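Local coordinates for ABC transporter sugar binding protein (Xanthomonas axonopodis pv. citri, PDB 3UOR), which probably binds maltose or related sugars in the periplasm and delivers them to an ABC transporter, as a MalE-type solute-binding protein, at residues L146-K151 / R270-R275; S248-E253 / G257-Y262. One frame throughout, in Å; residues are numbered along the deposited sequence.

Contact 1 of 2, residues L146-K151 / R270-R275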
loop_
_atom_site.group_PDB
_atom_site.type_symbol
_atom_site.label_atom_id
_atom_site.label_comp_id
_atom_site.label_asym_id
_atom_site.label_seq_id
_atom_site.Cartn_x
_atom_site.Cartn_y
_atom_site.Cartn_z
ATOM N N LEU A 146 6.359 -6.171 -2.026
ATOM C CA LEU A 146 7.553 -6.912 -1.630
ATOM C C LEU A 146 7.955 -7.793 -2.812
ATOM O O LEU A 146 7.380 -7.663 -3.898
ATOM C CB LEU A 146 7.286 -7.717 -0.333
ATOM C CG LEU A 146 6.055 -8.624 -0.251
ATOM C CD1 LEU A 146 6.039 -9.624 -1.401
ATOM C CD2 LEU A 146 5.933 -9.364 1.123
ATOM N N LEU A 147 8.920 -8.692 -2.631
ATOM C CA LEU A 147 9.446 -9.453 -3.772
ATOM C C LEU A 147 8.775 -10.793 -4.023
ATOM O O LEU A 147 8.816 -11.666 -3.179
ATOM C CB LEU A 147 10.951 -9.705 -3.603
ATOM C CG LEU A 147 11.822 -8.477 -3.344
ATOM C CD1 LEU A 147 13.209 -8.925 -2.917
ATOM C CD2 LEU A 147 11.906 -7.586 -4.583
ATOM N N PHE A 148 8.175 -10.954 -5.193
ATOM C CA PHE A 148 7.833 -12.273 -5.711
ATOM C C PHE A 148 9.094 -12.758 -6.393
ATOM O O PHE A 148 9.750 -11.979 -7.073
ATOM C CB PHE A 148 6.695 -12.169 -6.742
ATOM C CG PHE A 148 5.364 -11.869 -6.134
ATOM C CD1 PHE A 148 4.403 -12.867 -6.003
ATOM C CD2 PHE A 148 5.079 -10.612 -5.656
ATOM C CE1 PHE A 148 3.170 -12.598 -5.421
ATOM C CE2 PHE A 148 3.844 -10.344 -5.060
ATOM C CZ PHE A 148 2.893 -11.336 -4.949
ATOM N N TYR A 149 9.440 -14.034 -6.225
ATOM C CA TYR A 149 10.691 -14.541 -6.772
ATOM C C TYR A 149 10.606 -15.962 -7.286
ATOM O O TYR A 149 9.819 -16.765 -6.780
ATOM C CB TYR A 149 11.828 -14.441 -5.754
ATOM C CG TYR A 149 11.709 -15.371 -4.573
ATOM C CD1 TYR A 149 10.835 -15.089 -3.516
ATOM C CD2 TYR A 149 12.473 -16.531 -4.505
ATOM C CE1 TYR A 149 10.727 -15.947 -2.414
ATOM C CE2 TYR A 149 12.379 -17.394 -3.413
ATOM C CZ TYR A 149 11.507 -17.098 -2.372
ATOM O OH TYR A 149 11.438 -17.944 -1.299
ATOM N N ARG A 150 11.424 -16.251 -8.300
ATOM C CA ARG A 150 11.599 -17.604 -8.816
ATOM C C ARG A 150 12.657 -18.330 -7.990
ATOM O O ARG A 150 13.843 -17.986 -8.046
ATOM C CB ARG A 150 12.018 -17.566 -10.284
ATOM C CG ARG A 150 10.929 -17.037 -11.233
ATOM C CD ARG A 150 10.060 -18.172 -11.754
ATOM N NE ARG A 150 10.867 -19.265 -12.325
ATOM C CZ ARG A 150 11.233 -19.336 -13.605
ATOM N NH1 ARG A 150 10.867 -18.388 -14.459
ATOM N NH2 ARG A 150 11.957 -20.360 -14.041
ATOM N N LYS A 151 12.219 -19.319 -7.210
ATOM C CA LYS A 151 13.110 -20.090 -6.346
ATOM C C LYS A 151 14.188 -20.816 -7.138
ATOM O O LYS A 151 15.366 -20.797 -6.773
ATOM C CB LYS A 151 12.320 -21.107 -5.522
ATOM C CG LYS A 151 11.375 -20.489 -4.519
ATOM C CD LYS A 151 10.651 -21.558 -3.699
ATOM C CE LYS A 151 9.662 -20.919 -2.718
ATOM N NZ LYS A 151 8.821 -21.914 -1.995
ATOM N N ARG A 270 -2.628 -14.636 -6.060
ATOM C CA ARG A 270 -3.626 -15.416 -6.788
ATOM C C ARG A 270 -3.320 -15.502 -8.274
ATOM O O ARG A 270 -3.385 -16.580 -8.867
ATOM C CB ARG A 270 -5.035 -14.855 -6.580
ATOM C CG ARG A 270 -6.128 -15.813 -7.056
ATOM C CD ARG A 270 -7.536 -15.327 -6.693
ATOM N NE ARG A 270 -7.708 -14.961 -5.278
ATOM C CZ ARG A 270 -7.310 -15.695 -4.236
ATOM N NH1 ARG A 270 -6.687 -16.860 -4.417
ATOM N NH2 ARG A 270 -7.537 -15.257 -3.003
ATOM N N GLU A 271 -2.975 -14.366 -8.871
ATOM C CA GLU A 271 -2.699 -14.314 -10.303
ATOM C C GLU A 271 -1.562 -15.222 -10.717
ATOM O O GLU A 271 -1.644 -15.871 -11.758
ATOM C CB GLU A 271 -2.432 -12.881 -10.735
ATOM C CG GLU A 271 -3.603 -11.971 -10.425
ATOM C CD GLU A 271 -4.899 -12.517 -10.988
ATOM O OE1 GLU A 271 -4.887 -13.034 -12.124
ATOM O OE2 GLU A 271 -5.932 -12.442 -10.293
ATOM N N PHE A 272 -0.501 -15.276 -9.914
ATOM C CA PHE A 272 0.612 -16.167 -10.230
ATOM C C PHE A 272 0.174 -17.619 -10.049
ATOM O O PHE A 272 0.558 -18.491 -10.828
ATOM C CB PHE A 272 1.825 -15.907 -9.330
ATOM C CG PHE A 272 2.682 -14.743 -9.758
ATOM C CD1 PHE A 272 3.445 -14.807 -10.908
ATOM C CD2 PHE A 272 2.754 -13.605 -8.989
ATOM C CE1 PHE A 272 4.252 -13.746 -11.283
ATOM C CE2 PHE A 272 3.555 -12.538 -9.369
ATOM C CZ PHE A 272 4.301 -12.610 -10.505
ATOM N N LYS A 273 -0.603 -17.882 -9.001
ATOM C CA LYS A 273 -1.098 -19.229 -8.765
ATOM C C LYS A 273 -1.819 -19.740 -10.003
ATOM O O LYS A 273 -1.591 -20.869 -10.439
ATOM C CB LYS A 273 -2.047 -19.267 -7.573
ATOM C CG LYS A 273 -1.379 -19.378 -6.212
ATOM C CD LYS A 273 -2.444 -19.353 -5.117
ATOM C CE LYS A 273 -1.866 -19.418 -3.708
ATOM N NZ LYS A 273 -2.858 -18.912 -2.687
ATOM N N LEU A 274 -2.677 -18.898 -10.575
ATOM C CA LEU A 274 -3.477 -19.296 -11.727
ATOM C C LEU A 274 -2.653 -19.609 -12.975
ATOM O O LEU A 274 -3.049 -20.434 -13.798
ATOM C CB LEU A 274 -4.492 -18.213 -12.068
ATOM C CG LEU A 274 -5.630 -17.959 -11.085
ATOM C CD1 LEU A 274 -6.575 -16.950 -11.691
ATOM C CD2 LEU A 274 -6.361 -19.258 -10.766
ATOM N N ARG A 275 -1.513 -18.952 -13.125
ATOM C CA ARG A 275 -0.748 -19.060 -14.359
ATOM C C ARG A 275 0.510 -19.899 -14.189
ATOM O O ARG A 275 1.244 -20.150 -15.141
ATOM C CB ARG A 275 -0.424 -17.663 -14.901
ATOM C CG ARG A 275 -1.677 -16.816 -15.113
ATOM C CD ARG A 275 -1.319 -15.397 -15.502
ATOM N NE ARG A 275 -2.502 -14.656 -15.918
ATOM C CZ ARG A 275 -3.512 -14.357 -15.110
ATOM N NH1 ARG A 275 -3.480 -14.739 -13.842
ATOM N NH2 ARG A 275 -4.560 -13.683 -15.571
#
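Phe148 and Phe272 carry this contact alone, ring against ring. CD1 of Phe148 lies 3.5 Å from CE2 of Phe272 and equally near its CD2, so one ortho corner of the strand residue rests against the CD2–CE2 bond of the helix residue. The ring centroids are 5.1 Å apart and the planes are turned by 32°, an oblique pairing. CE1 of Phe148 follows at 3.7 Å from CD2 of Phe272, while CG of Phe148 leans on CE2 from the other side of the corner. In both residues CG points opposite its own C=O carbon (chi1 -73° in Phe148, -81° in Phe272), and the bond from CA to CB heads for the partner segment; the two alpha carbons can therefore stay 9.4 Å apart. This is helix-on-sheet packing in one alpha/beta lobe of a periplasmic binding protein: helix 267-275 lies over strand 134-150, whose residues Phe148 and Arg150 pair with Tyr262 and Ala260 on one edge, while Leu147 and Tyr149 bond to strand 284-287 on the other. Further aromatic rings surround Phe272: Trp251 meets it edge-to-face, and Phe254 and Trp284 also touch it. Phe148 is backed by Phe361 of helix 359-364 and by Thr286. On the flank of the helix turned to Trp251, Arg275 NH1 bridges to Glu271 OE1 at 2.8 Å, on the anti side but tilted out of the carboxylate plane, and also bonds to Glu271 O, nearly in the guanidinium plane, while the same arginine makes a cation-pi contact with Trp251.

Contact 2 of 2, residues S248-E253 / G257-Y262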
loop_
_atom_site.group_PDB
_atom_site.type_symbol
_atom_site.label_atom_id
_atom_site.label_comp_id
_atom_site.label_asym_id
_atom_site.label_seq_id
_atom_site.Cartn_x
_atom_site.Cartn_y
_atom_site.Cartn_z
ATOM N N SER A 248 4.813 -7.450 -21.779
ATOM C CA SER A 248 3.670 -8.141 -22.370
ATOM C C SER A 248 2.688 -8.582 -21.276
ATOM O O SER A 248 1.540 -8.120 -21.229
ATOM C CB SER A 248 4.119 -9.323 -23.242
ATOM O OG SER A 248 4.995 -10.186 -22.538
ATOM N N ASN A 249 3.163 -9.443 -20.382
ATOM C CA ASN A 249 2.339 -9.994 -19.318
ATOM C C ASN A 249 3.215 -10.327 -18.104
ATOM O O ASN A 249 4.074 -11.206 -18.192
ATOM C CB ASN A 249 1.637 -11.241 -19.842
ATOM C CG ASN A 249 0.756 -11.885 -18.812
ATOM O OD1 ASN A 249 1.234 -12.403 -17.802
ATOM N ND2 ASN A 249 -0.547 -11.867 -19.061
ATOM N N VAL A 250 3.018 -9.627 -16.981
ATOM C CA VAL A 250 3.970 -9.738 -15.872
ATOM C C VAL A 250 4.068 -11.155 -15.345
ATOM O O VAL A 250 5.136 -11.587 -14.934
ATOM C CB VAL A 250 3.688 -8.755 -14.717
ATOM C CG1 VAL A 250 3.791 -7.311 -15.212
ATOM C CG2 VAL A 250 2.318 -9.027 -14.089
ATOM N N TRP A 251 2.968 -11.897 -15.384
ATOM C CA TRP A 251 2.993 -13.256 -14.851
ATOM C C TRP A 251 3.719 -14.230 -15.772
ATOM O O TRP A 251 4.552 -15.026 -15.324
ATOM C CB TRP A 251 1.578 -13.726 -14.497
ATOM C CG TRP A 251 0.879 -12.709 -13.656
ATOM C CD1 TRP A 251 1.186 -12.361 -12.368
ATOM C CD2 TRP A 251 -0.215 -11.869 -14.047
ATOM N NE1 TRP A 251 0.345 -11.364 -11.936
ATOM C CE2 TRP A 251 -0.525 -11.046 -12.944
ATOM C CE3 TRP A 251 -0.967 -11.741 -15.222
ATOM C CZ2 TRP A 251 -1.560 -10.118 -12.973
ATOM C CZ3 TRP A 251 -1.985 -10.813 -15.253
ATOM C CH2 TRP A 251 -2.273 -10.009 -14.133
ATOM N N TYR A 252 3.438 -14.158 -17.067
ATOM C CA TYR A 252 4.110 -15.052 -18.003
ATOM C C TYR A 252 5.593 -14.744 -18.160
ATOM O O TYR A 252 6.409 -15.658 -18.164
ATOM C CB TYR A 252 3.380 -15.095 -19.338
ATOM C CG TYR A 252 2.035 -15.762 -19.184
ATOM C CD1 TYR A 252 1.933 -17.021 -18.586
ATOM C CD2 TYR A 252 0.864 -15.134 -19.604
ATOM C CE1 TYR A 252 0.710 -17.643 -18.428
ATOM C CE2 TYR A 252 -0.368 -15.751 -19.448
ATOM C CZ TYR A 252 -0.434 -17.004 -18.860
ATOM O OH TYR A 252 -1.648 -17.626 -18.702
ATOM N N GLU A 253 5.948 -13.466 -18.247
ATOM C CA GLU A 253 7.360 -13.091 -18.293
ATOM C C GLU A 253 8.120 -13.634 -17.080
ATOM O O GLU A 253 9.253 -14.118 -17.201
ATOM C CB GLU A 253 7.517 -11.575 -18.398
ATOM C CG GLU A 253 6.971 -10.982 -19.691
ATOM C CD GLU A 253 7.782 -11.370 -20.926
ATOM O OE1 GLU A 253 7.725 -10.613 -21.918
ATOM O OE2 GLU A 253 8.478 -12.415 -20.909
ATOM N N GLY A 257 11.032 -16.534 -17.146
ATOM C CA GLY A 257 12.398 -16.287 -16.729
ATOM C C GLY A 257 13.012 -14.998 -17.267
ATOM O O GLY A 257 14.219 -14.793 -17.138
ATOM N N TYR A 258 12.194 -14.126 -17.852
ATOM C CA TYR A 258 12.669 -12.812 -18.306
ATOM C C TYR A 258 13.248 -11.994 -17.143
ATOM O O TYR A 258 14.118 -11.148 -17.335
ATOM C CB TYR A 258 11.544 -12.031 -19.006
ATOM C CG TYR A 258 11.958 -10.686 -19.607
ATOM C CD1 TYR A 258 13.126 -10.554 -20.354
ATOM C CD2 TYR A 258 11.155 -9.558 -19.459
ATOM C CE1 TYR A 258 13.494 -9.326 -20.914
ATOM C CE2 TYR A 258 11.512 -8.328 -20.019
ATOM C CZ TYR A 258 12.679 -8.220 -20.739
ATOM O OH TYR A 258 13.019 -7.001 -21.285
ATOM N N TYR A 259 12.754 -12.252 -15.935
ATOM C CA TYR A 259 13.311 -11.652 -14.729
ATOM C C TYR A 259 12.997 -12.556 -13.551
ATOM O O TYR A 259 11.948 -13.198 -13.530
ATOM C CB TYR A 259 12.752 -10.237 -14.497
ATOM C CG TYR A 259 11.280 -10.091 -14.809
ATOM C CD1 TYR A 259 10.858 -9.588 -16.034
ATOM C CD2 TYR A 259 10.318 -10.463 -13.886
ATOM C CE1 TYR A 259 9.534 -9.463 -16.327
ATOM C CE2 TYR A 259 8.975 -10.346 -14.173
ATOM C CZ TYR A 259 8.590 -9.846 -15.397
ATOM O OH TYR A 259 7.254 -9.708 -15.691
ATOM N N ALA A 260 13.905 -12.592 -12.575
ATOM C CA ALA A 260 13.785 -13.474 -11.423
ATOM C C ALA A 260 12.895 -12.926 -10.298
ATOM O O ALA A 260 12.201 -13.703 -9.601
ATOM C CB ALA A 260 15.177 -13.785 -10.887
ATOM N N PHE A 261 12.941 -11.601 -10.102
ATOM C CA PHE A 261 12.138 -10.924 -9.072
ATOM C C PHE A 261 11.130 -9.964 -9.681
ATOM O O PHE A 261 11.370 -9.338 -10.725
ATOM C CB PHE A 261 13.003 -10.090 -8.104
ATOM C CG PHE A 261 14.106 -10.853 -7.421
ATOM C CD1 PHE A 261 14.035 -12.227 -7.252
ATOM C CD2 PHE A 261 15.211 -10.173 -6.913
ATOM C CE1 PHE A 261 15.047 -12.912 -6.596
ATOM C CE2 PHE A 261 16.225 -10.850 -6.264
ATOM C CZ PHE A 261 16.144 -12.220 -6.101
ATOM N N TYR A 262 10.020 -9.805 -8.976
ATOM C CA TYR A 262 9.000 -8.841 -9.327
ATOM C C TYR A 262 8.557 -8.189 -8.018
ATOM O O TYR A 262 8.088 -8.870 -7.104
ATOM C CB TYR A 262 7.845 -9.546 -10.036
ATOM C CG TYR A 262 6.676 -8.670 -10.425
ATOM C CD1 TYR A 262 6.866 -7.436 -11.027
ATOM C CD2 TYR A 262 5.374 -9.110 -10.243
ATOM C CE1 TYR A 262 5.786 -6.644 -11.400
ATOM C CE2 TYR A 262 4.274 -8.324 -10.618
ATOM C CZ TYR A 262 4.491 -7.098 -11.187
ATOM O OH TYR A 262 3.411 -6.330 -11.548
#
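The backbone of 248-253 enters helix 250-256, which ends in a Schellman motif at Gly257 (phi 84°), where Tyr258 N bonds to Glu253 O at 3.0 Å and the alpha carbons of Tyr258 and Glu253 come to 5.3 Å. From this turn onward, toward strand 259-264, Tyr258, Tyr259 and Tyr262 lean back on the helix. Tyr259 gives its hydroxyl proton to Val250 O at 2.9 Å, in the carbonyl plane and on a lone pair. A chi1 of 40° tucks its CG over its own main chain and swings the ring back under the helix, one face beneath Glu253 C and its OH 3.3 Å from Glu253 CB. Tyr262 crosses Val250 at a slant: its OH is 3.8 Å from CG1, and the valine branches meet the phenol end obliquely, Val250 CB 4.0 Å from Tyr262 CZ. Glu253 and Tyr258 run side by side in the same direction, with carboxylate and ring planes 37° apart and OE2 of Glu253 3.6 Å from Tyr258 CB. At the other end, Asn249 OD1 caps the helix, accepting from Tyr252 N at 2.9 Å and more weakly from Trp251 N. Ser248 OG bonds to Glu253 OE1 from above the carboxylate plane, which holds one carboxylate oxygen of the bent glutamate side chain. Leu188 of the neighbouring strand packs on Val250, Tyr259 and Tyr262. Both ends of this short helix are thus closed by local hydrogen bonds, and the phenol of Tyr259, itself buried, has its polar end satisfied by a main-chain carbonyl of the first turn.

Both contacts lie on the same side of the molecule, their centres about 9 Å apart, and share one sheet, in which strands 134-150 and 259-264 are antiparallel neighbours. Contact 1 is fully buried, small and purely apolar, and joins segments far apart in sequence. Contact 2 is larger, only partly buried, local in sequence and mixed in chemistry, with hydrogen bonds beside the aromatic packing. Helix 267-275, which follows strand 259-264 directly in the chain, brings them together: Phe272, the helix residue of contact 1, also touches Tyr262, the strand residue that contact 2 sets against Val250.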